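Local atomic coordinates of hypothetical Membrane Spanning Protein (Bacillus cereus, PDB entry 2FB5), a protein that probably condenses two ATP molecules into the signalling nucleotide cyclic di-AMP, as a magnesium-dependent diadenylate cyclase needed for efficient spore formation. Residues M5-L10 against Y65-L70. Numbering follows the deposited sequence.
Sequences MHEWGL and YIQAYL
In the N-terminal helical hairpin, where the start of helix 4-35 lies beside the C-terminal end of helix 47-70, Gln67 reaches across to Glu7 and takes part in every direct contact between the two segments. The backbones stand well apart, the nearest pair of CA atoms being those of Leu10 and Gln67 at 8.0 Å, and a long polar side chain is suited to span such a gap. Gln67 starts with CG anti to its backbone N (chi1 171°) and then bends at chi2, which sets the amide against Glu7 on helix 4-35. Its NE2 donates to Glu7 OE1 at 2.8 Å in an almost straight bond, meeting the anti side of the carboxylate. A second bond from Gln67 NE2 goes to the backbone oxygen Glu7 O at 3.2 Å and is more bent. Both acceptors lie close to the amide plane, as the flat NH2 group demands, while the carboxylate is turned 52° from that plane. One water donates to Glu7 OE1 (2.5 Å, a short distance) and to Gln67 OE1 (2.8 Å), so it bridges two oxygens that, if the carboxylate is ionised as is probable, have no proton to share. Leu10 CB adds a loose van der Waals contact with Gln67 NE2, at 3.9 Å. Glu7 O also accepts a bond from Ser11 OG. Trp8 faces away from this partner helix and packs against Trp8 of the third subunit, while Leu70 lies on Leu181 of the nucleotide-binding domain's sheet. This is a polar, water-bridged side-chain link at the surface of an antiparallel two-helix hairpin.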
ATOM      1  N   MET A   5      -2.949  -7.155   3.882  1.00 26.57           N
ATOM      2  CA  MET A   5      -3.904  -6.893   2.803  1.00 27.69           C
ATOM      3  C   MET A   5      -5.321  -7.016   3.362  1.00 27.70           C
ATOM      4  O   MET A   5      -6.132  -6.090   3.217  1.00 27.22           O
ATOM      5  CB  MET A   5      -3.696  -7.856   1.618  1.00 27.79           C
ATOM      6  CG  MET A   5      -4.575  -7.572   0.369  1.00 29.96           C
ATOM      7  SD  MET A   5      -5.059  -9.041  -0.576  1.00 30.04           S
ATOM      8  CE  MET A   5      -6.203  -9.808   0.567  1.00 32.67           C
ATOM      9  N   HIS A   6      -5.600  -8.144   4.020  1.00 27.87           N
ATOM     10  CA  HIS A   6      -6.895  -8.386   4.659  1.00 28.72           C
ATOM     11  C   HIS A   6      -7.230  -7.304   5.691  1.00 28.20           C
ATOM     12  O   HIS A   6      -8.328  -6.750   5.669  1.00 27.83           O
ATOM     13  CB  HIS A   6      -6.932  -9.795   5.278  1.00 29.56           C
ATOM     14  CG  HIS A   6      -8.225 -10.141   5.955  1.00 33.75           C
ATOM     15  ND1 HIS A   6      -9.291 -10.710   5.286  1.00 37.49           N
ATOM     16  CD2 HIS A   6      -8.610 -10.037   7.251  1.00 37.15           C
ATOM     17  CE1 HIS A   6     -10.284 -10.920   6.134  1.00 37.56           C
ATOM     18  NE2 HIS A   6      -9.897 -10.520   7.334  1.00 37.75           N
ATOM     19  N   GLU A   7      -6.276  -6.983   6.564  1.00 27.86           N
ATOM     20  CA  GLU A   7      -6.480  -5.970   7.611  1.00 27.76           C
ATOM     21  C   GLU A   7      -6.764  -4.586   7.023  1.00 27.53           C
ATOM     22  O   GLU A   7      -7.520  -3.801   7.601  1.00 27.01           O
ATOM     23  CB  GLU A   7      -5.264  -5.902   8.560  1.00 27.80           C
ATOM     24  CG  GLU A   7      -5.057  -7.164   9.429  1.00 28.58           C
ATOM     25  CD  GLU A   7      -6.286  -7.526  10.250  1.00 32.50           C
ATOM     26  OE1 GLU A   7      -6.867  -6.624  10.900  1.00 33.55           O
ATOM     27  OE2 GLU A   7      -6.685  -8.713  10.251  1.00 34.59           O
ATOM     28  N   TRP A   8      -6.131  -4.282   5.892  1.00 27.62           N
ATOM     29  CA  TRP A   8      -6.364  -3.013   5.211  1.00 27.80           C
ATOM     30  C   TRP A   8      -7.816  -2.909   4.728  1.00 27.42           C
ATOM     31  O   TRP A   8      -8.481  -1.881   4.922  1.00 27.13           O
ATOM     32  CB  TRP A   8      -5.420  -2.853   4.042  1.00 29.03           C
ATOM     33  CG  TRP A   8      -5.462  -1.486   3.457  1.00 30.58           C
ATOM     34  CD1 TRP A   8      -5.739  -0.322   4.115  1.00 32.13           C
ATOM     35  CD2 TRP A   8      -5.214  -1.132   2.097  1.00 31.48           C
ATOM     36  NE1 TRP A   8      -5.692   0.734   3.243  1.00 32.85           N
ATOM     37  CE2 TRP A   8      -5.367   0.266   1.997  1.00 32.68           C
ATOM     38  CE3 TRP A   8      -4.876  -1.862   0.950  1.00 32.78           C
ATOM     39  CZ2 TRP A   8      -5.173   0.962   0.796  1.00 32.64           C
ATOM     40  CZ3 TRP A   8      -4.697  -1.172  -0.250  1.00 32.19           C
ATOM     41  CH2 TRP A   8      -4.855   0.227  -0.315  1.00 31.96           C
ATOM     42  N   GLY A   9      -8.288  -3.971   4.090  1.00 26.30           N
ATOM     43  CA  GLY A   9      -9.708  -4.111   3.763  1.00 26.21           C
ATOM     44  C   GLY A   9     -10.601  -3.889   4.969  1.00 25.92           C
ATOM     45  O   GLY A   9     -11.623  -3.216   4.862  1.00 25.91           O
ATOM     46  N   LEU A  10     -10.238  -4.450   6.122  1.00 25.73           N
ATOM     47  CA  LEU A  10     -11.084  -4.298   7.320  1.00 25.74           C
ATOM     48  C   LEU A  10     -11.089  -2.862   7.824  1.00 25.37           C
ATOM     49  O   LEU A  10     -12.131  -2.353   8.225  1.00 25.71           O
ATOM     50  CB  LEU A  10     -10.650  -5.234   8.444  1.00 25.99           C
ATOM     51  CG  LEU A  10     -10.822  -6.736   8.180  1.00 28.00           C
ATOM     52  CD1 LEU A  10     -10.324  -7.531   9.378  1.00 30.75           C
ATOM     53  CD2 LEU A  10     -12.270  -7.122   7.837  1.00 30.69           C
ATOM     54  N   TYR A  65      -9.814   3.956  14.049  1.00 24.19           N
ATOM     55  CA  TYR A  65      -8.435   4.350  14.338  1.00 24.40           C
ATOM     56  C   TYR A  65      -7.618   3.291  15.086  1.00 24.65           C
ATOM     57  O   TYR A  65      -6.437   3.112  14.789  1.00 25.47           O
ATOM     58  CB  TYR A  65      -8.363   5.708  15.022  1.00 24.52           C
ATOM     59  CG  TYR A  65      -8.692   6.827  14.056  1.00 25.05           C
ATOM     60  CD1 TYR A  65      -7.820   7.142  13.006  1.00 24.08           C
ATOM     61  CD2 TYR A  65      -9.884   7.540  14.162  1.00 23.15           C
ATOM     62  CE1 TYR A  65      -8.116   8.149  12.107  1.00 24.74           C
ATOM     63  CE2 TYR A  65     -10.198   8.561  13.243  1.00 25.20           C
ATOM     64  CZ  TYR A  65      -9.302   8.861  12.234  1.00 25.28           C
ATOM     65  OH  TYR A  65      -9.575   9.867  11.329  1.00 26.33           O
ATOM     66  N   ILE A  66      -8.234   2.589  16.032  1.00 24.82           N
ATOM     67  CA  ILE A  66      -7.532   1.519  16.754  1.00 25.29           C
ATOM     68  C   ILE A  66      -7.080   0.482  15.722  1.00 25.47           C
ATOM     69  O   ILE A  66      -5.920   0.078  15.714  1.00 25.46           O
ATOM     70  CB  ILE A  66      -8.394   0.901  17.897  1.00 25.74           C
ATOM     71  CG1 ILE A  66      -8.571   1.874  19.080  1.00 26.14           C
ATOM     72  CG2 ILE A  66      -7.843  -0.469  18.379  1.00 25.38           C
ATOM     73  CD1 ILE A  66      -7.285   2.551  19.597  1.00 30.17           C
ATOM     74  N   GLN A  67      -7.994   0.098  14.829  1.00 25.76           N
ATOM     75  CA  GLN A  67      -7.698  -0.849  13.750  1.00 25.72           C
ATOM     76  C   GLN A  67      -6.596  -0.365  12.800  1.00 25.54           C
ATOM     77  O   GLN A  67      -5.666  -1.112  12.511  1.00 25.97           O
ATOM     78  CB  GLN A  67      -8.987  -1.206  12.989  1.00 25.88           C
ATOM     79  CG  GLN A  67      -8.810  -2.027  11.682  1.00 27.04           C
ATOM     80  CD  GLN A  67      -8.240  -3.424  11.881  1.00 27.60           C
ATOM     81  OE1 GLN A  67      -8.286  -3.984  12.985  1.00 28.00           O
ATOM     82  NE2 GLN A  67      -7.725  -4.011  10.792  1.00 26.04           N
ATOM     83  N   ALA A  68      -6.700   0.877  12.327  1.00 24.64           N
ATOM     84  CA  ALA A  68      -5.759   1.434  11.367  1.00 24.41           C
ATOM     85  C   ALA A  68      -4.367   1.641  11.972  1.00 23.92           C
ATOM     86  O   ALA A  68      -3.353   1.359  11.322  1.00 23.63           O
ATOM     87  CB  ALA A  68      -6.296   2.760  10.779  1.00 24.26           C
ATOM     88  N   TYR A  69      -4.323   2.125  13.212  1.00 23.53           N
ATOM     89  CA  TYR A  69      -3.047   2.399  13.888  1.00 23.55           C
ATOM     90  C   TYR A  69      -2.367   1.173  14.504  1.00 23.24           C
ATOM     91  O   TYR A  69      -1.142   1.140  14.620  1.00 22.58           O
ATOM     92  CB  TYR A  69      -3.228   3.449  14.980  1.00 24.68           C
ATOM     93  CG  TYR A  69      -3.591   4.832  14.489  1.00 25.37           C
ATOM     94  CD1 TYR A  69      -3.154   5.301  13.242  1.00 28.38           C
ATOM     95  CD2 TYR A  69      -4.348   5.685  15.284  1.00 24.79           C
ATOM     96  CE1 TYR A  69      -3.491   6.588  12.798  1.00 27.89           C
ATOM     97  CE2 TYR A  69      -4.689   6.958  14.857  1.00 25.49           C
ATOM     98  CZ  TYR A  69      -4.257   7.409  13.619  1.00 27.60           C
ATOM     99  OH  TYR A  69      -4.596   8.687  13.201  1.00 26.57           O
ATOM    100  N   LEU A  70      -3.161   0.182  14.914  1.00 22.45           N
ATOM    101  CA  LEU A  70      -2.616  -0.963  15.647  1.00 23.19           C
ATOM    102  C   LEU A  70      -2.541  -2.287  14.868  1.00 23.66           C
ATOM    103  O   LEU A  70      -1.692  -3.119  15.175  1.00 23.44           O
ATOM    104  CB  LEU A  70      -3.350  -1.185  16.988  1.00 22.55           C
ATOM    105  CG  LEU A  70      -3.333  -0.067  18.038  1.00 22.10           C
ATOM    106  CD1 LEU A  70      -3.887  -0.564  19.393  1.00 21.33           C
ATOM    107  CD2 LEU A  70      -1.934   0.544  18.239  1.00 20.55           C
TER
HETATM  108  O   HOH W   1      -8.653  -6.771  12.679  1.00 43.98           O